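Local coordinates for protein predicted acetamidase/formamidase (Thermoanaerobacter tengcongensis, PDB 3TKK) that probably hydrolyses the carbon-nitrogen bond of small linear amides such as formamide or acetamide, and binds zinc and calcium ions, at residues Leu77-Val86 with Pro132-Ala140. Sequence-based numbering, arbitrary orientation.
Sequences LKVKIKKIEV and PMIGVIGVA
Ile81 and Ile134 meet tip to tip in the core between two stacked beta-sheets of the acetamidase/formamidase fold, strand 76-86 belonging to one and strand 133-138 to the other. No hydrogen bond links the segments, which run roughly antiparallel, 147° apart; the side chains that meet across the gap are all apolar. In its middle, CD1 of Ile134 lies 3.7 Å from CD1 of Ile81 and equally close to its CG2, so one methyl sits against both branches. The chain turns a corner at Gly135, yet Ile137 also points inward, its CD1 4.2 Å from CG1 of Val79. Beta-branched isoleucine and valine suit such places, combining a preference for extended backbone with bulk close to it. Beyond them, Leu77 and Val139 slide past one another in opposite directions, Leu77 CD2 to Val139 CG1 at 4.0 Å.

The opposite face of 77-86 carries lysines: Lys82 forms salt bridges with Glu31 and Glu208. A classic beta bulge, where Lys82 and Lys83 both face Leu206, shifts the alternation and lets Ile84 point inward again. Met133 points away from 77-86 and packs on the zinc ligand His186, its side chain about 7 Å from the bound zinc.

Just before strand 133-138 begins, Pro132 offers a compact apolar ring. Val86 crosses it at about a right angle, while Ile84, its CG2 anti to the backbone N, sets that methyl 3.6 Å from Pro132 CB, with Ile84 CD1 3.8 Å from CG1 of Ile134.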
ATOM      1  N   LEU A  77      25.178   4.315   3.055  1.00 22.53           N
ATOM      2  CA  LEU A  77      25.688   3.111   2.327  1.00 22.29           C
ATOM      3  C   LEU A  77      24.705   2.651   1.322  1.00 23.18           C
ATOM      4  O   LEU A  77      23.550   2.358   1.681  1.00 22.63           O
ATOM      5  CB  LEU A  77      25.906   1.976   3.275  1.00 21.68           C
ATOM      6  CG  LEU A  77      26.434   0.618   2.822  1.00 21.48           C
ATOM      7  CD1 LEU A  77      27.959   0.829   2.639  1.00 22.44           C
ATOM      8  CD2 LEU A  77      26.180  -0.461   3.925  1.00 20.78           C
ATOM      9  N   LYS A  78      25.168   2.505   0.078  1.00 22.95           N
ATOM     10  CA  LYS A  78      24.348   1.964  -1.004  1.00 22.18           C
ATOM     11  C   LYS A  78      24.697   0.484  -1.265  1.00 22.46           C
ATOM     12  O   LYS A  78      25.878   0.138  -1.332  1.00 22.41           O
ATOM     13  CB  LYS A  78      24.556   2.814  -2.250  1.00 23.27           C
ATOM     14  CG  LYS A  78      24.059   2.153  -3.579  1.00 26.41           C
ATOM     15  CD  LYS A  78      24.394   3.116  -4.795  1.00 25.67           C
ATOM     16  CE  LYS A  78      24.621   2.253  -6.037  1.00 34.44           C
ATOM     17  NZ  LYS A  78      24.764   3.185  -7.227  1.00 34.93           N
ATOM     18  N   VAL A  79      23.633  -0.353  -1.307  1.00 22.66           N
ATOM     19  CA  VAL A  79      23.763  -1.781  -1.381  1.00 22.32           C
ATOM     20  C   VAL A  79      22.952  -2.197  -2.615  1.00 22.75           C
ATOM     21  O   VAL A  79      21.723  -2.091  -2.694  1.00 23.29           O
ATOM     22  CB  VAL A  79      23.252  -2.508  -0.115  1.00 20.93           C
ATOM     23  CG1 VAL A  79      23.434  -4.082  -0.287  1.00 19.80           C
ATOM     24  CG2 VAL A  79      23.799  -1.896   1.210  1.00 19.81           C
ATOM     25  N   LYS A  80      23.641  -2.618  -3.633  1.00 21.81           N
ATOM     26  CA  LYS A  80      22.981  -3.052  -4.855  1.00 22.22           C
ATOM     27  C   LYS A  80      22.725  -4.556  -4.711  1.00 21.84           C
ATOM     28  O   LYS A  80      23.718  -5.360  -4.650  1.00 22.22           O
ATOM     29  CB  LYS A  80      23.918  -2.742  -6.044  1.00 23.61           C
ATOM     30  CG  LYS A  80      23.287  -3.104  -7.382  1.00 30.87           C
ATOM     31  CD  LYS A  80      24.231  -2.744  -8.611  1.00 39.17           C
ATOM     32  CE  LYS A  80      24.522  -1.249  -8.770  1.00 44.28           C
ATOM     33  NZ  LYS A  80      25.358  -0.792  -7.610  1.00 46.88           N
ATOM     34  N   ILE A  81      21.427  -4.967  -4.742  1.00 21.26           N
ATOM     35  CA  ILE A  81      21.026  -6.384  -4.727  1.00 21.07           C
ATOM     36  C   ILE A  81      21.049  -6.921  -6.204  1.00 22.19           C
ATOM     37  O   ILE A  81      20.156  -6.597  -7.008  1.00 22.45           O
ATOM     38  CB  ILE A  81      19.638  -6.543  -4.165  1.00 20.94           C
ATOM     39  CG1 ILE A  81      19.526  -5.807  -2.775  1.00 19.28           C
ATOM     40  CG2 ILE A  81      19.359  -8.094  -3.997  1.00 20.09           C
ATOM     41  CD1 ILE A  81      20.658  -6.247  -1.874  1.00 21.08           C
ATOM     42  N   LYS A  82      22.028  -7.745  -6.517  1.00 22.93           N
ATOM     43  CA  LYS A  82      22.186  -8.240  -7.895  1.00 26.00           C
ATOM     44  C   LYS A  82      21.504  -9.556  -8.080  1.00 24.33           C
ATOM     45  O   LYS A  82      20.870  -9.746  -9.058  1.00 31.76           O
ATOM     46  CB  LYS A  82      23.669  -8.294  -8.195  1.00 25.22           C
ATOM     47  CG  LYS A  82      24.296  -6.856  -8.182  1.00 27.33           C
ATOM     48  CD  LYS A  82      25.629  -6.943  -8.888  1.00 35.32           C
ATOM     49  CE  LYS A  82      26.469  -5.690  -8.639  1.00 40.11           C
ATOM     50  NZ  LYS A  82      27.719  -5.800  -9.508  1.00 38.82           N
ATOM     51  N   LYS A  83      21.658 -10.496  -7.180  1.00 23.82           N
ATOM     52  CA  LYS A  83      20.990 -11.774  -7.320  1.00 24.81           C
ATOM     53  C   LYS A  83      20.534 -12.316  -6.020  1.00 25.33           C
ATOM     54  O   LYS A  83      21.248 -12.192  -5.034  1.00 22.48           O
ATOM     55  CB  LYS A  83      21.951 -12.819  -7.819  1.00 29.34           C
ATOM     56  CG  LYS A  83      21.815 -13.078  -9.245  1.00 36.74           C
ATOM     57  CD  LYS A  83      22.437 -14.424  -9.449  1.00 43.09           C
ATOM     58  CE  LYS A  83      23.954 -14.376  -9.065  1.00 43.68           C
ATOM     59  NZ  LYS A  83      24.764 -14.444 -10.381  1.00 46.58           N
ATOM     60  N   ILE A  84      19.419 -13.015  -6.016  1.00 22.82           N
ATOM     61  CA  ILE A  84      19.032 -13.706  -4.774  1.00 26.02           C
ATOM     62  C   ILE A  84      18.762 -15.180  -5.150  1.00 26.99           C
ATOM     63  O   ILE A  84      17.888 -15.435  -5.996  1.00 31.44           O
ATOM     64  CB  ILE A  84      17.753 -13.094  -4.205  1.00 22.76           C
ATOM     65  CG1 ILE A  84      17.972 -11.647  -3.810  1.00 23.22           C
ATOM     66  CG2 ILE A  84      17.187 -13.762  -2.941  1.00 21.33           C
ATOM     67  CD1 ILE A  84      16.655 -11.057  -3.195  1.00 19.38           C
ATOM     68  N   GLU A  85      19.455 -16.149  -4.558  1.00 26.18           N
ATOM     69  CA  GLU A  85      19.032 -17.522  -4.768  1.00 27.44           C
ATOM     70  C   GLU A  85      18.435 -18.122  -3.545  1.00 28.07           C
ATOM     71  O   GLU A  85      18.855 -17.763  -2.405  1.00 30.37           O
ATOM     72  CB  GLU A  85      20.221 -18.342  -5.337  1.00 36.32           C
ATOM     73  CG  GLU A  85      20.681 -17.709  -6.661  1.00 43.17           C
ATOM     74  CD  GLU A  85      22.171 -18.030  -7.041  1.00 49.81           C
ATOM     75  OE1 GLU A  85      22.845 -17.174  -7.712  1.00 50.63           O
ATOM     76  OE2 GLU A  85      22.650 -19.143  -6.681  1.00 52.92           O
ATOM     77  N   VAL A  86      17.352 -18.886  -3.679  1.00 23.83           N
ATOM     78  CA  VAL A  86      16.678 -19.361  -2.486  1.00 23.31           C
ATOM     79  C   VAL A  86      16.805 -20.922  -2.478  1.00 26.04           C
ATOM     80  O   VAL A  86      16.876 -21.570  -3.489  1.00 27.45           O
ATOM     81  CB  VAL A  86      15.200 -18.922  -2.363  1.00 22.59           C
ATOM     82  CG1 VAL A  86      15.123 -17.325  -2.402  1.00 21.51           C
ATOM     83  CG2 VAL A  86      14.342 -19.623  -3.490  1.00 23.56           C
ATOM     84  N   PRO A 132      11.682 -13.568  -4.951  1.00 22.25           N
ATOM     85  CA  PRO A 132      12.580 -13.560  -3.718  1.00 19.72           C
ATOM     86  C   PRO A 132      12.904 -12.191  -3.247  1.00 21.46           C
ATOM     87  O   PRO A 132      13.038 -11.266  -4.058  1.00 19.19           O
ATOM     88  CB  PRO A 132      13.880 -14.136  -4.231  1.00 20.75           C
ATOM     89  CG  PRO A 132      13.339 -15.069  -5.308  1.00 21.61           C
ATOM     90  CD  PRO A 132      12.251 -14.311  -6.029  1.00 21.55           C
ATOM     91  N   MET A 133      13.059 -12.043  -1.917  1.00 18.25           N
ATOM     92  CA  MET A 133      13.277 -10.722  -1.424  1.00 17.80           C
ATOM     93  C   MET A 133      14.027 -10.906  -0.084  1.00 17.31           C
ATOM     94  O   MET A 133      14.148 -12.061   0.417  1.00 17.53           O
ATOM     95  CB  MET A 133      11.916 -10.001  -1.064  1.00 18.31           C
ATOM     96  CG  MET A 133      11.000 -10.858  -0.089  1.00 16.85           C
ATOM     97  SD  MET A 133       9.718  -9.906   0.756  1.00 21.56           S
ATOM     98  CE  MET A 133      10.749  -9.119   1.889  1.00 16.34           C
ATOM     99  N   ILE A 134      14.539  -9.809   0.430  1.00 16.96           N
ATOM    100  CA  ILE A 134      15.370  -9.920   1.596  1.00 16.83           C
ATOM    101  C   ILE A 134      14.536  -9.227   2.701  1.00 16.31           C
ATOM    102  O   ILE A 134      14.212  -8.022   2.525  1.00 16.87           O
ATOM    103  CB  ILE A 134      16.755  -9.178   1.441  1.00 17.04           C
ATOM    104  CG1 ILE A 134      17.618  -9.846   0.272  1.00 18.32           C
ATOM    105  CG2 ILE A 134      17.360  -9.106   2.939  1.00 16.87           C
ATOM    106  CD1 ILE A 134      18.672  -8.961  -0.418  1.00 18.56           C
ATOM    107  N   GLY A 135      14.189  -9.934   3.767  1.00 16.23           N
ATOM    108  CA  GLY A 135      13.360  -9.341   4.817  1.00 15.91           C
ATOM    109  C   GLY A 135      14.135  -8.487   5.840  1.00 16.80           C
ATOM    110  O   GLY A 135      13.615  -7.500   6.349  1.00 15.73           O
ATOM    111  N   VAL A 136      15.357  -8.929   6.215  1.00 16.21           N
ATOM    112  CA  VAL A 136      16.153  -8.281   7.270  1.00 17.29           C
ATOM    113  C   VAL A 136      17.423  -7.764   6.522  1.00 18.45           C
ATOM    114  O   VAL A 136      18.193  -8.537   5.907  1.00 16.80           O
ATOM    115  CB  VAL A 136      16.534  -9.279   8.286  1.00 16.77           C
ATOM    116  CG1 VAL A 136      17.716  -8.806   9.178  1.00 17.67           C
ATOM    117  CG2 VAL A 136      15.307  -9.561   9.275  1.00 17.17           C
ATOM    118  N   ILE A 137      17.678  -6.462   6.599  1.00 16.53           N
ATOM    119  CA  ILE A 137      18.911  -5.970   6.037  1.00 16.83           C
ATOM    120  C   ILE A 137      19.110  -4.585   6.631  1.00 17.95           C
ATOM    121  O   ILE A 137      18.137  -3.818   6.779  1.00 18.70           O
ATOM    122  CB  ILE A 137      18.953  -5.848   4.536  1.00 16.87           C
ATOM    123  CG1 ILE A 137      20.287  -5.190   4.143  1.00 17.35           C
ATOM    124  CG2 ILE A 137      17.690  -5.037   3.984  1.00 16.56           C
ATOM    125  CD1 ILE A 137      20.483  -5.478   2.395  1.00 17.68           C
ATOM    126  N   GLY A 138      20.323  -4.318   7.126  1.00 17.44           N
ATOM    127  CA  GLY A 138      20.527  -3.087   7.909  1.00 17.78           C
ATOM    128  C   GLY A 138      21.975  -2.846   8.260  1.00 19.40           C
ATOM    129  O   GLY A 138      22.859  -3.689   8.001  1.00 18.56           O
ATOM    130  N   VAL A 139      22.226  -1.723   8.909  1.00 18.86           N
ATOM    131  CA  VAL A 139      23.515  -1.405   9.467  1.00 19.58           C
ATOM    132  C   VAL A 139      23.327  -1.185  10.974  1.00 21.18           C
ATOM    133  O   VAL A 139      22.227  -1.242  11.473  1.00 19.75           O
ATOM    134  CB  VAL A 139      23.994  -0.070   8.865  1.00 20.06           C
ATOM    135  CG1 VAL A 139      24.062  -0.173   7.333  1.00 19.82           C
ATOM    136  CG2 VAL A 139      22.953   1.154   9.324  1.00 20.19           C
ATOM    137  N   ALA A 140      24.437  -0.971  11.684  1.00 20.79           N
ATOM    138  CA  ALA A 140      24.344  -0.792  13.121  1.00 21.74           C
ATOM    139  C   ALA A 140      23.736   0.571  13.437  1.00 22.76           C
ATOM    140  O   ALA A 140      24.039   1.560  12.806  1.00 23.07           O
ATOM    141  CB  ALA A 140      25.735  -0.904  13.814  1.00 24.13           C
TER